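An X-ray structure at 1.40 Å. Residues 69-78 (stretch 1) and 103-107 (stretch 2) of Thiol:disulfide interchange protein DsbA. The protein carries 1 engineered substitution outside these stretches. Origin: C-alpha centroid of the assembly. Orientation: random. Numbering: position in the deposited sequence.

Stretch 1 (69-78) GIWNVHGQMF
Stretch 2 (103-107) KKLAT

A helix can hold an irregular segment by presenting one face of side chains to it and using a single polar group to bind a backbone carbonyl of the segment. Residues 69-78 and 103-107 of the thiol:disulfide interchange protein DsbA illustrate the principle. Gly-69 occupies the N-cap position with phi/psi of 55/-131, a positive phi that favours glycine. From Ile-70 to Phe-78 the chain is helical, with phi between -55 and -70° and psi between -26 and -51°, and the helix continues later in the chain. Its i to i+4 hydrogen bonds run from Val-73 N to Gly-69 O (3.2 Å) through Phe-78 N to His-74 O (3.0 Å); a weak bond from Asn-72 N to Gly-69 O (2.9 Å) accompanies the first turn.

The second stretch has no regular secondary structure. Its phi/psi values are -83/133 at Lys-103, -82/-31 at Lys-104, 45/55 at Leu-105, -105/-9 at Ala-106 and -138/158 at Thr-107. Thr-107, with chi1 p, is itself an N-cap, and its side chain caps a backbone N just past the stretch. The register is set by Val-73 and Ala-106, whose CA atoms lie 6.7 Å apart. Ala-106 also meets Ile-70, while Leu-105 reaches Met-77, so the step from Leu-105 to Ala-106 runs toward the start of the helix.

Ile-70, Val-73, His-74 and Met-77 form the contacting face, the spacing expected of one side of a helix. At its centre is His-74 (chi1 -77°, m; chi2 166°). Its CA-to-CB bond points sideways, but the ring end comes nearer and places NE2 among the carbonyls of the loop. NE2 donates a hydrogen bond to Lys-104 O at 2.9 Å, with an angle of 150° at the hydrogen, and Leu-105 O lies 3.0 Å from the same NE2. Both oxygens sit at the ring edge, near its plane. Histidine suits this buried place because its two nitrogens can serve different partners: ND1 is hydrogen-bonded elsewhere in the structure.

Van der Waals contacts flank this polar centre. Val-73 (chi1 t) points toward the loop, and its CG1 methyl lies against the backbone, 3.5 Å from Ala-106 O. Ile-70, with chi1 t and chi2 p, extends CD1 to 3.9 Å from Ala-106 CB; Ile-70 CD1 is also 3.9 Å from Ala-106 CA, so it packs on the backbone as well as on the methyl. Farther along the helix, Met-77 (t, t, p) points toward the loop and brings CE to 4.1 Å from CD1 of Leu-105, which adopts m, t. Both residues are buried, as befits their apolar side chains, and Leu-105 gives up 57 Å² to the helix, the largest share of any residue here.

Lys-104 divides its roles: its carbonyl accepts the histidine bond, while its side chain (m, m, t, t) leads away from the helix. In all, 235 Å² is buried, counting both sides.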

# COMPACT_ATOMS: atom_id res chain seq x y z
N GLY A 69 11.19 9.24 9.14
CA GLY A 69 11.66 10.29 8.25
C GLY A 69 10.77 10.53 7.06
O GLY A 69 9.55 10.63 7.18
N ILE A 70 11.36 10.58 5.88
CA ILE A 70 10.63 10.86 4.67
C ILE A 70 9.58 9.79 4.37
O ILE A 70 8.58 10.06 3.69
CB ILE A 70 11.61 11.04 3.48
CG1 ILE A 70 10.88 11.60 2.26
CG2 ILE A 70 12.30 9.74 3.12
CD1 ILE A 70 10.36 13.00 2.47
N TRP A 71 9.79 8.56 4.85
CA TRP A 71 8.76 7.53 4.64
C TRP A 71 7.49 7.94 5.36
O TRP A 71 6.39 7.72 4.86
CB TRP A 71 9.21 6.17 5.15
CG TRP A 71 10.33 5.51 4.45
CD1 TRP A 71 11.53 6.07 4.08
CD2 TRP A 71 10.44 4.12 4.14
NE1 TRP A 71 12.35 5.12 3.53
CE2 TRP A 71 11.69 3.91 3.55
CE3 TRP A 71 9.57 3.02 4.27
CZ2 TRP A 71 12.12 2.66 3.13
CZ3 TRP A 71 9.99 1.80 3.84
CH2 TRP A 71 11.25 1.61 3.28
N ASN A 72 7.62 8.55 6.53
CA ASN A 72 6.44 8.96 7.29
C ASN A 72 5.74 10.12 6.62
O ASN A 72 4.52 10.15 6.52
CB ASN A 72 6.82 9.31 8.73
CG ASN A 72 7.16 8.10 9.55
OD1 ASN A 72 7.35 7.00 9.03
ND2 ASN A 72 7.27 8.28 10.86
N VAL A 73 6.51 11.08 6.13
CA VAL A 73 5.99 12.23 5.42
C VAL A 73 5.22 11.80 4.15
O VAL A 73 4.07 12.21 3.89
CB VAL A 73 7.15 13.18 5.08
CG1 VAL A 73 6.70 14.29 4.16
CG2 VAL A 73 7.75 13.75 6.36
N HIS A 74 5.85 10.93 3.37
CA HIS A 74 5.21 10.46 2.16
C HIS A 74 4.01 9.59 2.48
O HIS A 74 3.01 9.60 1.73
CB HIS A 74 6.21 9.72 1.25
CG HIS A 74 7.12 10.62 0.51
ND1 HIS A 74 8.26 10.16 -0.12
CD2 HIS A 74 7.09 11.96 0.30
CE1 HIS A 74 8.87 11.17 -0.71
NE2 HIS A 74 8.19 12.28 -0.46
N GLY A 75 4.10 8.82 3.56
CA GLY A 75 2.96 8.03 4.00
C GLY A 75 1.81 8.89 4.47
O GLY A 75 0.63 8.57 4.23
N GLN A 76 2.11 9.99 5.12
CA GLN A 76 1.09 10.91 5.59
C GLN A 76 0.41 11.60 4.38
O GLN A 76 -0.81 11.80 4.38
CB GLN A 76 1.69 11.91 6.57
CG GLN A 76 0.64 12.71 7.33
CD GLN A 76 1.19 13.42 8.53
OE1 GLN A 76 2.17 12.99 9.14
NE2 GLN A 76 0.56 14.52 8.90
N MET A 77 1.17 11.90 3.33
CA MET A 77 0.60 12.40 2.08
C MET A 77 -0.38 11.36 1.51
O MET A 77 -1.51 11.69 1.14
CB MET A 77 1.71 12.75 1.08
CG MET A 77 1.17 13.05 -0.32
SD MET A 77 2.40 13.69 -1.47
CE MET A 77 3.53 12.29 -1.52
N PHE A 78 0.05 10.10 1.44
CA PHE A 78 -0.82 9.03 0.94
C PHE A 78 -2.14 8.99 1.70
O PHE A 78 -3.22 8.97 1.11
CB PHE A 78 -0.13 7.67 1.06
CG PHE A 78 -1.03 6.51 0.73
CD1 PHE A 78 -1.24 6.13 -0.58
CD2 PHE A 78 -1.65 5.80 1.73
CE1 PHE A 78 -2.07 5.07 -0.88
CE2 PHE A 78 -2.47 4.74 1.42
CZ PHE A 78 -2.67 4.38 0.10
N LYS A 103 11.06 15.55 -7.99
CA LYS A 103 10.40 16.30 -6.94
C LYS A 103 10.51 15.54 -5.63
O LYS A 103 10.29 14.32 -5.58
CB LYS A 103 8.94 16.57 -7.30
CG LYS A 103 8.82 17.45 -8.54
CD LYS A 103 7.39 17.73 -8.93
CE LYS A 103 7.32 18.62 -10.16
NZ LYS A 103 7.73 20.01 -9.88
N LYS A 104 10.89 16.23 -4.56
CA LYS A 104 11.06 15.57 -3.27
C LYS A 104 9.77 15.37 -2.50
O LYS A 104 9.64 14.40 -1.75
CB LYS A 104 12.05 16.36 -2.41
CG LYS A 104 13.39 16.60 -3.08
CD LYS A 104 14.11 15.30 -3.46
CE LYS A 104 15.49 15.58 -4.04
NZ LYS A 104 16.22 14.32 -4.38
N LEU A 105 8.81 16.27 -2.69
CA LEU A 105 7.53 16.24 -1.98
C LEU A 105 7.74 15.98 -0.49
O LEU A 105 7.14 15.08 0.08
CB LEU A 105 6.58 15.21 -2.61
CG LEU A 105 6.31 15.42 -4.10
CD1 LEU A 105 5.30 14.40 -4.60
CD2 LEU A 105 5.82 16.83 -4.43
N ALA A 106 8.57 16.83 0.12
CA ALA A 106 9.16 16.53 1.43
C ALA A 106 8.54 17.32 2.57
O ALA A 106 8.83 17.05 3.73
CB ALA A 106 10.66 16.75 1.41
N THR A 107 7.70 18.30 2.23
CA THR A 107 6.96 19.06 3.23
C THR A 107 5.55 19.23 2.73
O THR A 107 5.31 19.13 1.53
CB THR A 107 7.53 20.47 3.41
OG1 THR A 107 7.39 21.22 2.20
CG2 THR A 107 9.00 20.43 3.81